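Local atomic coordinates of KLLA0E08119p (Kluyveromyces lactis, PDB entry 3VA7), a protein that probably uses ATP, hydrogencarbonate and biotin to carboxylate urea to urea-1-carboxylate, this chain carrying the biotin carboxylase, carboxyltransferase and biotin-bearing domains. Residues 718-728 / 1026-1034; 736-744 / 1011-1019. All blocks are in the same frame, centred on the assembly; numbering follows the deposited sequence.

Contact 1: residues 718-728 / 1026-1034; sequences EAGLHPSNAHD and GIGGMYMCI
Within the carboxyltransferase domain, a tight beta hairpin formed by strands 1024-1028 and 1031-1034 drives its type II' turn, Gly-1028 to Tyr-1031, against the backbone of Glu-718, Ala-719 and Gly-720. Between the two segments the nearest CA atoms are those of Gly-720 and Gly-1029, 3.9 Å apart. Gly-1029 has positive phi, and a side chain on it would run straight into residues 718-720. One backbone bond pins the turn: Met-1030 N donates to Glu-718 O at 3.0 Å, with 144° at the hydrogen. The two side chains then run alongside each other in the same direction, Met-1030 SD resting 3.6 Å from Glu-718 CB, while the Glu-718 carboxylate reaches on to Phe-857 N. Tyr-1031 buries more surface here than any other residue of the two segments. With CG anti to its own carbonyl carbon (chi1 -62°), its ring reaches toward residues 718-728, Met-1030 CG covering one face. The phenol OH meets the edge of the His-727 imidazole in a hydrogen bond to ND1 (2.5 Å) in which either group could donate. The rings touch rim to rim with planes 80° apart, so the contact is polar and not a stack. One face of the His-727 ring is covered by Ala-719, whose CB sits 3.7 Å above the ring centre and also 4.3 Å from Tyr-1031 CE1. Farther along, the hairpin reaches the urea pocket at Cys-1033. Asp-728, whose side chain lies about 5 Å from the bound urea, is held through OD1 by Tyr-1044 OH; its OD2 passes 3.9 Å from Tyr-1031 CD1.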
# COMPACT_ATOMS: atom_id res chain seq x y z
N GLU A 718 6.29 -36.27 -1.99
CA GLU A 718 7.04 -35.10 -1.45
C GLU A 718 6.37 -33.71 -1.52
O GLU A 718 6.68 -32.84 -0.73
CB GLU A 718 8.50 -35.03 -1.97
CG GLU A 718 8.88 -35.96 -3.17
CD GLU A 718 10.32 -35.71 -3.84
OE1 GLU A 718 10.42 -34.97 -4.88
OE2 GLU A 718 11.33 -36.30 -3.35
N ALA A 719 5.47 -33.47 -2.46
CA ALA A 719 4.84 -32.15 -2.50
C ALA A 719 3.65 -32.00 -1.49
O ALA A 719 2.99 -30.95 -1.43
CB ALA A 719 4.39 -31.83 -3.92
N GLY A 720 3.39 -33.04 -0.71
CA GLY A 720 2.32 -33.05 0.27
C GLY A 720 1.55 -34.35 0.12
O GLY A 720 1.45 -34.91 -0.97
N LEU A 721 0.97 -34.82 1.22
CA LEU A 721 0.30 -36.08 1.23
C LEU A 721 -1.05 -36.05 0.54
O LEU A 721 -1.41 -36.99 -0.14
CB LEU A 721 0.21 -36.63 2.63
CG LEU A 721 1.58 -37.18 2.98
CD1 LEU A 721 1.70 -37.51 4.44
CD2 LEU A 721 1.84 -38.43 2.16
N HIS A 722 -1.78 -34.96 0.65
CA HIS A 722 -3.11 -34.99 0.08
C HIS A 722 -3.06 -35.11 -1.46
O HIS A 722 -2.28 -34.41 -2.11
CB HIS A 722 -3.87 -33.77 0.49
CG HIS A 722 -5.28 -33.79 0.06
ND1 HIS A 722 -6.31 -34.12 0.91
CD2 HIS A 722 -5.85 -33.52 -1.14
CE1 HIS A 722 -7.45 -34.04 0.26
NE2 HIS A 722 -7.20 -33.67 -0.99
N PRO A 723 -3.89 -35.99 -2.06
CA PRO A 723 -3.66 -36.26 -3.45
C PRO A 723 -3.84 -35.09 -4.38
O PRO A 723 -3.42 -35.23 -5.51
CB PRO A 723 -4.68 -37.34 -3.79
CG PRO A 723 -5.01 -37.95 -2.50
CD PRO A 723 -4.99 -36.83 -1.54
N SER A 724 -4.44 -33.97 -3.95
CA SER A 724 -4.52 -32.73 -4.78
C SER A 724 -3.23 -31.90 -4.74
O SER A 724 -3.10 -30.93 -5.51
CB SER A 724 -5.61 -31.77 -4.30
OG SER A 724 -5.21 -31.13 -3.10
N ASN A 725 -2.34 -32.24 -3.81
CA ASN A 725 -1.08 -31.53 -3.61
C ASN A 725 -0.13 -31.80 -4.78
O ASN A 725 0.01 -32.94 -5.21
CB ASN A 725 -0.43 -31.97 -2.29
CG ASN A 725 -1.18 -31.51 -1.05
OD1 ASN A 725 -2.38 -31.15 -1.08
ND2 ASN A 725 -0.49 -31.53 0.08
N ALA A 726 0.56 -30.76 -5.23
CA ALA A 726 1.30 -30.77 -6.48
C ALA A 726 2.57 -30.03 -6.24
O ALA A 726 2.60 -29.09 -5.43
CB ALA A 726 0.48 -30.06 -7.57
N HIS A 727 3.64 -30.44 -6.94
CA HIS A 727 4.85 -29.63 -6.91
C HIS A 727 4.48 -28.23 -7.43
O HIS A 727 4.02 -28.05 -8.56
CB HIS A 727 5.97 -30.29 -7.70
CG HIS A 727 6.51 -31.54 -7.07
ND1 HIS A 727 7.55 -31.54 -6.16
CD2 HIS A 727 6.13 -32.83 -7.21
CE1 HIS A 727 7.81 -32.78 -5.80
NE2 HIS A 727 6.96 -33.58 -6.41
N ASP A 728 4.65 -27.26 -6.57
CA ASP A 728 4.17 -25.90 -6.82
C ASP A 728 4.56 -25.42 -8.22
O ASP A 728 5.72 -25.64 -8.66
CB ASP A 728 4.63 -24.95 -5.69
CG ASP A 728 4.20 -25.45 -4.29
OD1 ASP A 728 3.74 -24.61 -3.48
OD2 ASP A 728 4.29 -26.69 -4.01
N GLY A 1026 6.14 -21.00 6.31
CA GLY A 1026 5.43 -22.23 6.18
C GLY A 1026 6.20 -23.41 5.62
O GLY A 1026 7.28 -23.25 5.00
N ILE A 1027 5.62 -24.61 5.83
CA ILE A 1027 6.18 -25.83 5.28
C ILE A 1027 5.04 -26.58 4.68
O ILE A 1027 4.07 -26.92 5.35
CB ILE A 1027 6.98 -26.68 6.30
CG1 ILE A 1027 8.05 -25.83 6.98
CG2 ILE A 1027 7.63 -27.89 5.64
CD1 ILE A 1027 9.40 -25.76 6.24
N GLY A 1028 5.17 -26.81 3.37
CA GLY A 1028 4.13 -27.48 2.58
C GLY A 1028 4.76 -28.65 1.91
O GLY A 1028 5.57 -28.48 0.95
N GLY A 1029 4.41 -29.84 2.39
CA GLY A 1029 5.15 -31.05 1.99
C GLY A 1029 6.60 -30.78 2.34
O GLY A 1029 6.92 -30.43 3.48
N MET A 1030 7.50 -30.88 1.37
CA MET A 1030 8.92 -30.54 1.68
C MET A 1030 9.33 -29.08 1.42
O MET A 1030 10.49 -28.72 1.65
CB MET A 1030 9.85 -31.48 0.94
CG MET A 1030 10.33 -30.97 -0.38
SD MET A 1030 10.82 -32.35 -1.43
CE MET A 1030 11.60 -31.52 -2.82
N TYR A 1031 8.39 -28.24 0.99
CA TYR A 1031 8.74 -26.90 0.56
C TYR A 1031 8.53 -25.90 1.66
O TYR A 1031 7.70 -26.09 2.55
CB TYR A 1031 7.99 -26.47 -0.75
CG TYR A 1031 8.32 -27.36 -1.96
CD1 TYR A 1031 7.39 -28.32 -2.40
CD2 TYR A 1031 9.56 -27.29 -2.59
CE1 TYR A 1031 7.66 -29.13 -3.44
CE2 TYR A 1031 9.86 -28.13 -3.68
CZ TYR A 1031 8.91 -29.05 -4.10
OH TYR A 1031 9.15 -29.95 -5.15
N MET A 1032 9.29 -24.81 1.58
CA MET A 1032 9.22 -23.73 2.52
C MET A 1032 8.74 -22.46 1.84
O MET A 1032 9.15 -22.16 0.73
CB MET A 1032 10.61 -23.49 3.07
CG MET A 1032 10.61 -22.37 4.06
SD MET A 1032 11.20 -20.83 3.37
CE MET A 1032 9.91 -19.87 3.97
N CYS A 1033 7.88 -21.69 2.52
CA CYS A 1033 7.46 -20.37 2.02
C CYS A 1033 7.48 -19.31 3.12
O CYS A 1033 7.42 -19.63 4.31
CB CYS A 1033 6.08 -20.42 1.41
SG CYS A 1033 4.75 -20.43 2.63
N ILE A 1034 7.62 -18.05 2.71
CA ILE A 1034 7.44 -16.91 3.58
C ILE A 1034 6.25 -16.15 3.01
O ILE A 1034 6.24 -15.81 1.83
CB ILE A 1034 8.66 -16.00 3.58
CG1 ILE A 1034 9.83 -16.73 4.21
CG2 ILE A 1034 8.35 -14.75 4.33
CD1 ILE A 1034 11.18 -16.04 4.03

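Contact 2: residues 736-744 / 1011-1019. With BTI (5-(hexahydro-2-oxo-1H-thieno[3,4-D]imidazol-6-yl)pentanal), chain B; GOL (glycerol), chain H.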
# COMPACT_ATOMS: atom_id res chain seq x y z
N ILE A 736 -9.43 -23.41 -11.82
CA ILE A 736 -10.32 -23.93 -10.79
C ILE A 736 -9.43 -24.83 -9.95
O ILE A 736 -9.10 -25.93 -10.33
CB ILE A 736 -11.58 -24.57 -11.40
CG1 ILE A 736 -12.37 -23.50 -12.16
CG2 ILE A 736 -12.51 -25.09 -10.39
CD1 ILE A 736 -13.35 -24.10 -13.16
N ASN A 737 -9.01 -24.29 -8.81
CA ASN A 737 -7.94 -24.85 -7.98
C ASN A 737 -8.55 -25.67 -6.88
O ASN A 737 -9.43 -25.17 -6.15
CB ASN A 737 -7.18 -23.66 -7.37
CG ASN A 737 -5.92 -24.05 -6.60
OD1 ASN A 737 -5.68 -23.48 -5.56
ND2 ASN A 737 -5.10 -24.94 -7.14
N PHE A 738 -8.10 -26.92 -6.77
CA PHE A 738 -8.58 -27.84 -5.77
C PHE A 738 -7.70 -27.77 -4.48
O PHE A 738 -6.70 -28.52 -4.34
CB PHE A 738 -8.68 -29.26 -6.35
CG PHE A 738 -10.02 -29.57 -6.97
CD1 PHE A 738 -10.27 -29.28 -8.31
CD2 PHE A 738 -11.05 -30.13 -6.22
CE1 PHE A 738 -11.54 -29.51 -8.86
CE2 PHE A 738 -12.30 -30.37 -6.77
CZ PHE A 738 -12.54 -30.07 -8.09
N THR A 739 -8.06 -26.90 -3.54
CA THR A 739 -7.26 -26.75 -2.31
C THR A 739 -7.71 -27.86 -1.42
O THR A 739 -8.67 -27.70 -0.68
CB THR A 739 -7.52 -25.40 -1.62
OG1 THR A 739 -8.89 -25.38 -1.14
CG2 THR A 739 -7.30 -24.25 -2.58
N GLY A 740 -7.04 -29.00 -1.49
CA GLY A 740 -7.57 -30.24 -0.87
C GLY A 740 -8.81 -30.74 -1.66
O GLY A 740 -8.76 -30.86 -2.90
N ASP A 741 -9.93 -30.95 -0.97
CA ASP A 741 -11.10 -31.58 -1.54
C ASP A 741 -12.19 -30.57 -2.00
O ASP A 741 -13.28 -30.93 -2.42
CB ASP A 741 -11.64 -32.61 -0.55
CG ASP A 741 -10.68 -33.78 -0.33
OD1 ASP A 741 -10.33 -34.46 -1.34
OD2 ASP A 741 -10.28 -34.06 0.83
N GLU A 742 -11.87 -29.29 -1.94
CA GLU A 742 -12.80 -28.26 -2.32
C GLU A 742 -12.09 -27.30 -3.26
O GLU A 742 -10.90 -27.02 -3.04
CB GLU A 742 -13.22 -27.49 -1.10
CG GLU A 742 -14.12 -28.26 -0.16
CD GLU A 742 -14.12 -27.66 1.23
OE1 GLU A 742 -14.66 -26.57 1.40
OE2 GLU A 742 -13.53 -28.27 2.14
N PRO A 743 -12.80 -26.82 -4.31
CA PRO A 743 -12.23 -25.96 -5.35
C PRO A 743 -12.60 -24.52 -5.19
O PRO A 743 -13.55 -24.19 -4.53
CB PRO A 743 -12.86 -26.49 -6.64
CG PRO A 743 -14.28 -26.92 -6.18
CD PRO A 743 -14.20 -27.19 -4.64
N VAL A 744 -11.84 -23.65 -5.85
CA VAL A 744 -12.07 -22.24 -5.75
C VAL A 744 -11.61 -21.65 -7.05
O VAL A 744 -10.58 -22.08 -7.63
CB VAL A 744 -11.31 -21.64 -4.56
CG1 VAL A 744 -9.85 -22.19 -4.49
CG2 VAL A 744 -11.34 -20.14 -4.61
N THR A 1011 1.84 -31.95 4.36
CA THR A 1011 0.69 -31.81 3.52
C THR A 1011 0.29 -30.34 3.58
O THR A 1011 0.70 -29.61 4.49
CB THR A 1011 -0.54 -32.65 3.97
OG1 THR A 1011 -1.60 -32.49 3.02
CG2 THR A 1011 -1.12 -32.17 5.34
N LYS A 1012 -0.49 -29.91 2.61
CA LYS A 1012 -0.99 -28.57 2.58
C LYS A 1012 -2.39 -28.66 3.14
O LYS A 1012 -2.96 -29.77 3.18
CB LYS A 1012 -0.94 -28.07 1.15
CG LYS A 1012 0.52 -27.77 0.69
CD LYS A 1012 0.83 -28.36 -0.67
CE LYS A 1012 2.12 -27.84 -1.21
NZ LYS A 1012 2.40 -28.39 -2.53
N TYR A 1013 -2.94 -27.56 3.62
CA TYR A 1013 -4.22 -27.65 4.27
C TYR A 1013 -5.34 -28.16 3.34
O TYR A 1013 -5.28 -28.02 2.10
CB TYR A 1013 -4.61 -26.29 4.85
CG TYR A 1013 -3.99 -25.89 6.20
CD1 TYR A 1013 -2.66 -26.26 6.57
CD2 TYR A 1013 -4.72 -25.09 7.10
CE1 TYR A 1013 -2.12 -25.87 7.79
CE2 TYR A 1013 -4.16 -24.68 8.35
CZ TYR A 1013 -2.89 -25.06 8.67
OH TYR A 1013 -2.38 -24.64 9.87
N ASN A 1014 -6.36 -28.79 3.95
CA ASN A 1014 -7.53 -29.23 3.25
C ASN A 1014 -8.78 -28.86 4.04
O ASN A 1014 -9.16 -29.57 4.97
CB ASN A 1014 -7.43 -30.74 3.02
CG ASN A 1014 -8.77 -31.39 2.64
OD1 ASN A 1014 -9.05 -32.53 3.06
ND2 ASN A 1014 -9.60 -30.67 1.91
N PRO A 1015 -9.44 -27.76 3.67
CA PRO A 1015 -9.15 -26.79 2.62
C PRO A 1015 -8.18 -25.76 3.15
O PRO A 1015 -7.90 -25.75 4.35
CB PRO A 1015 -10.52 -26.10 2.38
CG PRO A 1015 -11.13 -26.06 3.67
CD PRO A 1015 -10.64 -27.35 4.42
N SER A 1016 -7.74 -24.85 2.30
CA SER A 1016 -6.79 -23.83 2.74
C SER A 1016 -7.40 -22.81 3.70
O SER A 1016 -8.59 -22.61 3.75
CB SER A 1016 -6.17 -23.18 1.51
OG SER A 1016 -7.18 -22.80 0.58
N ARG A 1017 -6.54 -22.12 4.45
CA ARG A 1017 -6.93 -20.99 5.33
C ARG A 1017 -7.37 -19.87 4.44
O ARG A 1017 -7.01 -19.86 3.27
CB ARG A 1017 -5.75 -20.50 6.14
CG ARG A 1017 -5.16 -21.49 7.11
CD ARG A 1017 -4.02 -20.83 7.93
NE ARG A 1017 -3.02 -20.19 7.06
CZ ARG A 1017 -2.02 -20.84 6.44
NH1 ARG A 1017 -1.83 -22.17 6.57
NH2 ARG A 1017 -1.21 -20.15 5.67
N THR A 1018 -8.10 -18.90 5.00
CA THR A 1018 -8.41 -17.69 4.29
C THR A 1018 -7.53 -16.54 4.75
O THR A 1018 -7.53 -15.45 4.12
CB THR A 1018 -9.82 -17.25 4.55
OG1 THR A 1018 -10.03 -17.15 5.96
CG2 THR A 1018 -10.78 -18.26 3.96
N TYR A 1019 -6.82 -16.76 5.85
CA TYR A 1019 -6.04 -15.70 6.51
C TYR A 1019 -4.66 -16.22 7.02
O TYR A 1019 -4.55 -17.32 7.61
CB TYR A 1019 -6.86 -14.97 7.63
CG TYR A 1019 -5.92 -14.05 8.39
CD1 TYR A 1019 -5.78 -12.69 8.01
CD2 TYR A 1019 -5.07 -14.57 9.45
CE1 TYR A 1019 -4.86 -11.85 8.67
CE2 TYR A 1019 -4.14 -13.77 10.10
CZ TYR A 1019 -4.03 -12.41 9.70
OH TYR A 1019 -3.12 -11.60 10.30
C11 BTI B . -10.04 -17.65 -1.18
O11 BTI B . -9.86 -18.28 -0.09
C10 BTI B . -9.17 -17.82 -2.46
C9 BTI B . -8.01 -18.77 -2.19
C8 BTI B . -7.26 -19.27 -3.42
C7 BTI B . -6.45 -20.57 -3.21
C2 BTI B . -5.54 -20.57 -2.00
S1 BTI B . -4.33 -19.28 -2.05
C6 BTI B . -3.21 -20.11 -0.98
C5 BTI B . -3.47 -21.60 -1.10
N3 BTI B . -2.43 -22.02 -2.01
C3 BTI B . -2.93 -22.36 -3.17
O3 BTI B . -2.20 -22.83 -4.16
N2 BTI B . -4.24 -22.22 -3.21
C4 BTI B . -4.75 -21.87 -1.89
C1 GOL H . -13.63 -23.81 2.61
O1 GOL H . -14.83 -24.34 3.12
C2 GOL H . -13.09 -22.65 3.48
O2 GOL H . -14.14 -21.83 3.94
C3 GOL H . -12.15 -21.79 2.65
O3 GOL H . -11.06 -22.59 2.27
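Strands 735-739 and 742-746 are joined by a type II' turn, Thr-739 to Glu-742, whose Gly-740 brings its CA within 4.2 Å of Asn-1014 CA in an irregular loop bent by the cis peptide bond before Pro-1015. Together, hairpin and loop line the biotin pocket of the carboxyltransferase domain. Pro-1015 CA directs its hydrogen at Thr-739 O, 3.5 Å away with 148° at the hydrogen. Beside it, Ser-1016 OG packs 3.4 Å from Thr-739 CB. The Thr-739 side chain divides its work: OG1, lodged between the backbone N and carbonyl carbon (chi1 66°), bonds to Arg-703, and CG2 lies 3.6 Å from C4 of the biotin group. Along the strand, Asn-737 OD1 takes a hydrogen bond of 3.0 Å from biotin N2, with 153° at the hydrogen, gripping the ureido ring at one nitrogen. At the last residue of the turn, the extended Glu-742 chain crosses Pro-1015, with OE2 3.6 Å from CG of the proline. Were an alanine to replace Glu-742, the Pro-1015 ring would probably lose cover on this flank and the glycerol would be left without its carboxylate acceptor. That glycerol, probably from the crystallisation liquor, spans both segments: its O1 donates to Glu-742 OE1 at 2.8 Å, its O3 to Ser-1016 O at 2.9 Å.

Both contacts are buried, and both join the subdomain A and B region to the C and D region; only at Glu-718 in contact 1 and Glu-742 in contact 2 does a touching residue remain partly exposed. In each, a glycine at a type II' turn lets two backbones close up. Contact 1, which includes Cys-1033 of the urea pocket, is fastened directly, by one backbone bond and one side-chain hydrogen bond between ring edges; contact 2, lining the biotin pocket, rests more on oxygens packed against carbon and on a CA-H...O approach, while clear hydrogen bonds run from its segments to biotin, glycerol and neighbours such as Arg-703. Lys-1012 couples them: its NZ makes a salt bridge to Asp-728 OD2 (2.9 Å) and probably a hydrogen bond to Ala-719 O.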